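PDB 6XEP: thiamine-monophosphate kinase, which probably catalyses the ATP-dependent phosphorylation of thiamine monophosphate to thiamine diphosphate, the active form of vitamin B1. Local coordinates for residues S81-A85 against M86-P90; H254-R257 against E258-R262. One frame throughout, in Å; residues are numbered along the deposited sequence. Where two conformers were deposited one is given.

Interaction 1 of 2, residues S81-A85 against M86-P90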
ATOM      1  N   SER A  81      -5.936  -6.391  12.240  1.00 15.35           N
ATOM      2  CA  SER A  81      -5.546  -7.538  13.047  1.00 11.31           C
ATOM      3  C   SER A  81      -4.022  -7.636  13.150  1.00 15.53           C
ATOM      4  O   SER A  81      -3.485  -7.987  14.210  1.00 16.79           O
ATOM      5  CB  SER A  81      -6.137  -8.810  12.452  1.00 13.02           C
ATOM      6  OG  SER A  81      -5.749  -9.920  13.235  1.00 16.77           O
ATOM      7  N   ASP A  82      -3.317  -7.330  12.051  1.00 13.83           N
ATOM      8  CA  ASP A  82      -1.855  -7.274  12.066  0.53 17.02           C
ATOM      9  C   ASP A  82      -1.371  -6.229  13.067  1.00 15.83           C
ATOM     10  O   ASP A  82      -0.449  -6.472  13.854  1.00 15.77           O
ATOM     11  CB  ASP A  82      -1.316  -6.918  10.674  0.53 18.37           C
ATOM     12  CG  ASP A  82      -1.625  -7.955   9.601  0.53 21.92           C
ATOM     13  OD1 ASP A  82      -2.038  -9.087   9.911  0.53 22.12           O
ATOM     14  OD2 ASP A  82      -1.434  -7.609   8.410  0.53 24.07           O
ATOM     15  N   LEU A  83      -1.976  -5.034  13.022  1.00 14.46           N
ATOM     16  CA  LEU A  83      -1.589  -3.975  13.949  1.00 12.22           C
ATOM     17  C   LEU A  83      -1.911  -4.363  15.382  1.00 13.08           C
ATOM     18  O   LEU A  83      -1.154  -4.039  16.298  1.00 14.43           O
ATOM     19  CB  LEU A  83      -2.299  -2.666  13.597  1.00 15.03           C
ATOM     20  CG  LEU A  83      -1.806  -1.988  12.318  1.00 16.35           C
ATOM     21  CD1 LEU A  83      -2.555  -0.692  12.103  1.00 19.17           C
ATOM     22  CD2 LEU A  83      -0.304  -1.732  12.407  1.00 15.42           C
ATOM     23  N   ALA A  84      -3.036  -5.047  15.594  1.00 12.93           N
ATOM     24  CA  ALA A  84      -3.421  -5.451  16.948  1.00 15.50           C
ATOM     25  C   ALA A  84      -2.367  -6.339  17.588  1.00 17.77           C
ATOM     26  O   ALA A  84      -2.033  -6.180  18.774  1.00 15.94           O
ATOM     27  CB  ALA A  84      -4.762  -6.183  16.909  1.00 15.98           C
ATOM     28  N   ALA A  85      -1.836  -7.292  16.822  1.00 16.74           N
ATOM     29  CA  ALA A  85      -0.876  -8.243  17.354  1.00 17.15           C
ATOM     30  C   ALA A  85       0.430  -7.574  17.715  1.00 16.11           C
ATOM     31  O   ALA A  85       1.237  -8.167  18.429  1.00 18.74           O
ATOM     32  CB  ALA A  85      -0.626  -9.366  16.336  1.00 18.86           C
ATOM     33  N   MET A  86       0.658  -6.355  17.228  1.00 16.04           N
ATOM     34  CA  MET A  86       1.813  -5.573  17.636  1.00 16.43           C
ATOM     35  C   MET A  86       1.484  -4.569  18.728  1.00 17.18           C
ATOM     36  O   MET A  86       2.380  -3.863  19.191  1.00 18.59           O
ATOM     37  CB  MET A  86       2.402  -4.864  16.418  1.00 15.96           C
ATOM     38  CG  MET A  86       2.938  -5.871  15.437  1.00 22.01           C
ATOM     39  SD  MET A  86       3.817  -5.045  14.126  1.00 31.31           S
ATOM     40  CE  MET A  86       2.468  -4.388  13.179  1.00 28.74           C
ATOM     41  N   GLY A  87       0.229  -4.522  19.175  1.00 17.27           N
ATOM     42  CA  GLY A  87      -0.159  -3.548  20.180  1.00 19.43           C
ATOM     43  C   GLY A  87      -0.053  -2.123  19.681  1.00 17.43           C
ATOM     44  O   GLY A  87       0.186  -1.203  20.477  1.00 18.40           O
ATOM     45  N   ALA A  88      -0.213  -1.922  18.383  1.00 16.16           N
ATOM     46  CA  ALA A  88      -0.074  -0.607  17.792  1.00 18.16           C
ATOM     47  C   ALA A  88      -1.428   0.074  17.728  1.00 17.24           C
ATOM     48  O   ALA A  88      -2.455  -0.571  17.535  1.00 19.12           O
ATOM     49  CB  ALA A  88       0.526  -0.703  16.390  1.00 14.93           C
ATOM     50  N   ARG A  89      -1.410   1.396  17.895  1.00 19.01           N
ATOM     51  CA  ARG A  89      -2.609   2.214  17.772  1.00 15.45           C
ATOM     52  C   ARG A  89      -2.800   2.608  16.313  1.00 14.32           C
ATOM     53  O   ARG A  89      -1.985   3.382  15.786  1.00 15.61           O
ATOM     54  CB  ARG A  89      -2.477   3.457  18.649  1.00 16.59           C
ATOM     55  CG  ARG A  89      -3.711   4.364  18.644  1.00 22.04           C
ATOM     56  CD  ARG A  89      -3.597   5.430  19.721  1.00 22.62           C
ATOM     57  NE  ARG A  89      -3.354   4.832  21.029  1.00 36.87           N
ATOM     58  CZ  ARG A  89      -4.308   4.377  21.845  1.00 40.55           C
ATOM     59  NH1 ARG A  89      -5.593   4.446  21.496  1.00 36.05           N
ATOM     60  NH2 ARG A  89      -3.973   3.852  23.018  1.00 37.49           N
ATOM     61  N   PRO A  90      -3.852   2.132  15.629  1.00 17.52           N
ATOM     62  CA  PRO A  90      -4.067   2.528  14.229  1.00 15.75           C
ATOM     63  C   PRO A  90      -4.214   4.038  14.077  1.00 17.14           C
ATOM     64  O   PRO A  90      -4.790   4.722  14.928  1.00 17.31           O
ATOM     65  CB  PRO A  90      -5.370   1.811  13.846  1.00 21.26           C
ATOM     66  CG  PRO A  90      -5.519   0.702  14.821  1.00 20.47           C
ATOM     67  CD  PRO A  90      -4.888   1.196  16.100  1.00 19.21           C
TER
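Leu83 fills the hollow of a tight reversal made by Met86, Ala88 and Pro90, where a helix ends in a Schellman motif and the chain turns into a strand. Gly87 supplies the positive phi (65°) of the motif, and its N bonds to Ala84 O at 2.8 Å. Leu83 O takes two donors from opposite faces of its carbonyl plane: Met86 N at 3.1 Å, and Ala88 N, whose N-H points almost straight at it (167°). This double grip fixes the turn and brings Ala88 and Pro90 back against the Leu83 side chain.

The two methyls of Leu83 divide the hollow between them. Leu83 CD2 touches Met86 CE at 3.9 Å and, on an adjoining side, Ala88 CB; Leu83 CD1 lies against the Pro90 ring, 4.1 Å from Pro90 CA, the two side chains running past each other in opposite directions. Strands 48-57 and 136-145 close over this apolar patch through Thr52, Val50 and Ala141.

On the same helical turn, in the conformer given, Asp82 leads its carboxylate away, toward Asp54 and Asp223, consistent with its predicted magnesium-binding role; the turn thus joins an acidic site to the sheet. Met86 folds back over the helix end, its chain bent at the thioether (chi3 -75°), which sets Met86 CE 3.6 Å from Asp82 O.

Interaction 2 of 2, residues H254-R257 against E258-R262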
ATOM      1  N   HIS A 254     -20.662 -21.960  19.551  1.00 21.69           N
ATOM      2  CA  HIS A 254     -21.883 -22.753  19.474  1.00 23.11           C
ATOM      3  C   HIS A 254     -22.132 -23.222  18.048  1.00 19.26           C
ATOM      4  O   HIS A 254     -22.368 -24.410  17.798  1.00 23.26           O
ATOM      5  CB  HIS A 254     -23.060 -21.919  19.978  1.00 25.23           C
ATOM      6  CG  HIS A 254     -24.367 -22.641  19.953  1.00 29.22           C
ATOM      7  ND1 HIS A 254     -24.771 -23.477  20.972  1.00 24.66           N
ATOM      8  CD2 HIS A 254     -25.370 -22.641  19.042  1.00 24.14           C
ATOM      9  CE1 HIS A 254     -25.966 -23.964  20.688  1.00 28.02           C
ATOM     10  NE2 HIS A 254     -26.349 -23.476  19.521  1.00 28.15           N
ATOM     11  N   ALA A 255     -22.067 -22.288  17.096  1.00 16.60           N
ATOM     12  CA  ALA A 255     -22.411 -22.604  15.713  1.00 20.95           C
ATOM     13  C   ALA A 255     -21.441 -23.613  15.112  1.00 18.94           C
ATOM     14  O   ALA A 255     -21.860 -24.535  14.400  1.00 17.17           O
ATOM     15  CB  ALA A 255     -22.444 -21.324  14.880  1.00 19.37           C
ATOM     16  N   LEU A 256     -20.145 -23.445  15.377  1.00 17.03           N
ATOM     17  CA  LEU A 256     -19.167 -24.376  14.830  1.00 18.39           C
ATOM     18  C   LEU A 256     -19.397 -25.769  15.387  1.00 21.02           C
ATOM     19  O   LEU A 256     -19.426 -26.747  14.639  1.00 20.01           O
ATOM     20  CB  LEU A 256     -17.750 -23.889  15.129  1.00 18.29           C
ATOM     21  CG  LEU A 256     -16.653 -24.730  14.456  1.00 13.90           C
ATOM     22  CD1 LEU A 256     -16.843 -24.711  12.940  1.00 16.17           C
ATOM     23  CD2 LEU A 256     -15.249 -24.252  14.810  1.00 15.27           C
ATOM     24  N   ARG A 257     -19.622 -25.872  16.695  1.00 23.41           N
ATOM     25  CA  ARG A 257     -19.892 -27.182  17.271  1.00 26.45           C
ATOM     26  C   ARG A 257     -21.204 -27.766  16.746  1.00 25.02           C
ATOM     27  O   ARG A 257     -21.301 -28.982  16.544  1.00 24.97           O
ATOM     28  CB  ARG A 257     -19.906 -27.083  18.798  1.00 27.11           C
ATOM     29  CG  ARG A 257     -19.244 -28.263  19.470  1.00 40.92           C
ATOM     30  CD  ARG A 257     -19.348 -28.197  20.983  1.00 40.94           C
ATOM     31  NE  ARG A 257     -18.279 -27.439  21.641  1.00 47.33           N
ATOM     32  CZ  ARG A 257     -17.034 -27.882  21.824  1.00 39.47           C
ATOM     33  NH1 ARG A 257     -16.663 -29.067  21.356  1.00 39.60           N
ATOM     34  NH2 ARG A 257     -16.151 -27.130  22.460  1.00 35.99           N
ATOM     35  N   GLU A 258     -22.203 -26.915  16.476  1.00 24.60           N
ATOM     36  CA  GLU A 258     -23.503 -27.413  16.038  1.00 26.96           C
ATOM     37  C   GLU A 258     -23.489 -27.885  14.586  1.00 28.86           C
ATOM     38  O   GLU A 258     -24.170 -28.859  14.250  1.00 28.37           O
ATOM     39  CB  GLU A 258     -24.567 -26.335  16.224  1.00 25.78           C
ATOM     40  CG  GLU A 258     -25.975 -26.849  16.133  1.00 33.65           C
ATOM     41  CD  GLU A 258     -26.397 -27.614  17.378  1.00 37.87           C
ATOM     42  OE1 GLU A 258     -27.325 -28.441  17.279  1.00 50.28           O
ATOM     43  OE2 GLU A 258     -25.801 -27.384  18.456  1.00 39.70           O
ATOM     44  N   LEU A 259     -22.735 -27.215  13.710  1.00 19.37           N
ATOM     45  CA  LEU A 259     -22.866 -27.432  12.274  1.00 21.34           C
ATOM     46  C   LEU A 259     -21.776 -28.308  11.680  1.00 25.36           C
ATOM     47  O   LEU A 259     -21.952 -28.815  10.565  1.00 24.24           O
ATOM     48  CB  LEU A 259     -22.879 -26.089  11.534  1.00 17.66           C
ATOM     49  CG  LEU A 259     -24.091 -25.196  11.811  1.00 20.70           C
ATOM     50  CD1 LEU A 259     -24.015 -23.920  10.984  1.00 19.86           C
ATOM     51  CD2 LEU A 259     -25.399 -25.949  11.568  1.00 27.29           C
ATOM     52  N   LEU A 260     -20.653 -28.478  12.370  1.00 21.86           N
ATOM     53  CA  LEU A 260     -19.574 -29.337  11.900  1.00 24.23           C
ATOM     54  C   LEU A 260     -19.398 -30.491  12.872  1.00 25.35           C
ATOM     55  O   LEU A 260     -19.635 -30.353  14.077  1.00 27.47           O
ATOM     56  CB  LEU A 260     -18.247 -28.564  11.750  1.00 20.31           C
ATOM     57  CG  LEU A 260     -18.066 -27.755  10.461  1.00 28.45           C
ATOM     58  CD1 LEU A 260     -19.007 -26.553  10.411  1.00 25.94           C
ATOM     59  CD2 LEU A 260     -16.622 -27.324  10.305  1.00 33.60           C
ATOM     60  N   GLY A 261     -18.995 -31.635  12.340  1.00 26.11           N
ATOM     61  CA  GLY A 261     -18.723 -32.778  13.189  1.00 30.39           C
ATOM     62  C   GLY A 261     -17.546 -32.520  14.110  1.00 30.18           C
ATOM     63  O   GLY A 261     -16.781 -31.575  13.956  1.00 26.91           O
ATOM     64  N   ARG A 262     -17.400 -33.407  15.090  1.00 31.49           N
ATOM     65  CA  ARG A 262     -16.381 -33.236  16.124  1.00 28.39           C
ATOM     66  C   ARG A 262     -14.977 -33.114  15.526  1.00 27.91           C
ATOM     67  O   ARG A 262     -14.202 -32.230  15.910  1.00 26.06           O
ATOM     68  CB  ARG A 262     -16.502 -34.405  17.104  1.00 36.32           C
ATOM     69  CG  ARG A 262     -15.288 -34.796  17.903  1.00 38.56           C
ATOM     70  CD  ARG A 262     -15.574 -36.152  18.585  1.00 44.11           C
ATOM     71  NE  ARG A 262     -16.089 -37.162  17.651  1.00 43.67           N
ATOM     72  CZ  ARG A 262     -17.316 -37.692  17.686  1.00 47.66           C
ATOM     73  NH1 ARG A 262     -17.676 -38.600  16.783  1.00 49.37           N
ATOM     74  NH2 ARG A 262     -18.183 -37.340  18.624  1.00 42.57           N
TER
HETATM   75  O   HOH W   1     -23.588 -26.355  19.429  1.00 34.23           O
HETATM   76  O   HOH W   2     -19.029 -30.536  16.613  1.00 29.71           O
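His254 O is gripped twice: Glu258 N donates to it at 2.8 Å, as expected of an alpha-helical i to i+4 bond, and a water donates to it as well. The same water gives its second hydrogen to Glu258 OE2 at 2.6 Å, so it bridges the carbonyl and the carboxylate of residues one turn apart. Glu258 reaches it with CG anti to the backbone N (chi1 -165°) and a bend at chi2 (75°), which turns the carboxylate back along the helix toward His254.

The imidazole and the carboxylate lie side by side and point the same way, their planes only 20° apart. His254 NE2 and Glu258 OE2 are nevertheless 4.1 Å from each other, too far for a direct bond; the bridging water sits over one face of the ring, toward its rim. A nearby carboxylate might favour a protonated imidazole, although the charge is not seen.

Two more i to i+4 bonds carry the helix to its end, Leu259 N to Ala255 O at 2.9 Å and Leu260 N to Leu256 O at 3.1 Å. Leu260 then leaves helical geometry, and a second water donates to both Arg257 O and Leu260 O. Arg257 O and Leu260 O stand 3.3 Å apart, and the shared water probably offsets the repulsion between them. Gly261 follows as N-cap of the next helix.

On the buried side Leu256 CD1 meets both methyls of Leu260, nearest Leu260 CD2 at 3.7 Å. This pair packs on helix 262-271 through Ala265 and Cys268, while helix 170-179 meets Leu260 and Leu259 through Leu177, and helix 192-202 borders His254, Ala255 and Glu258 through Asp193.

In the fold
Both interactions are local and lie at helix ends, but in different parts of the chain: interaction 1 comes first, in the AIR synthase-related N-terminal domain, and interaction 2 follows in the C-terminal one. Their centres are about 30 Å apart and their nearest atoms about 17 Å, so they do not touch. Interaction 1 is buried, its centre about 9 Å from the centre of the chain, where helix 68-85 feeds into strand 89-99 of the four-stranded sheet, and contains Asp82, one of the predicted magnesium ligands. Interaction 2 sits farther out, joining short helix 254-259 to helix 262-271, away from the predicted binding sites. Interaction 1 thus lies at the predicted magnesium site, whereas interaction 2 links peripheral helices.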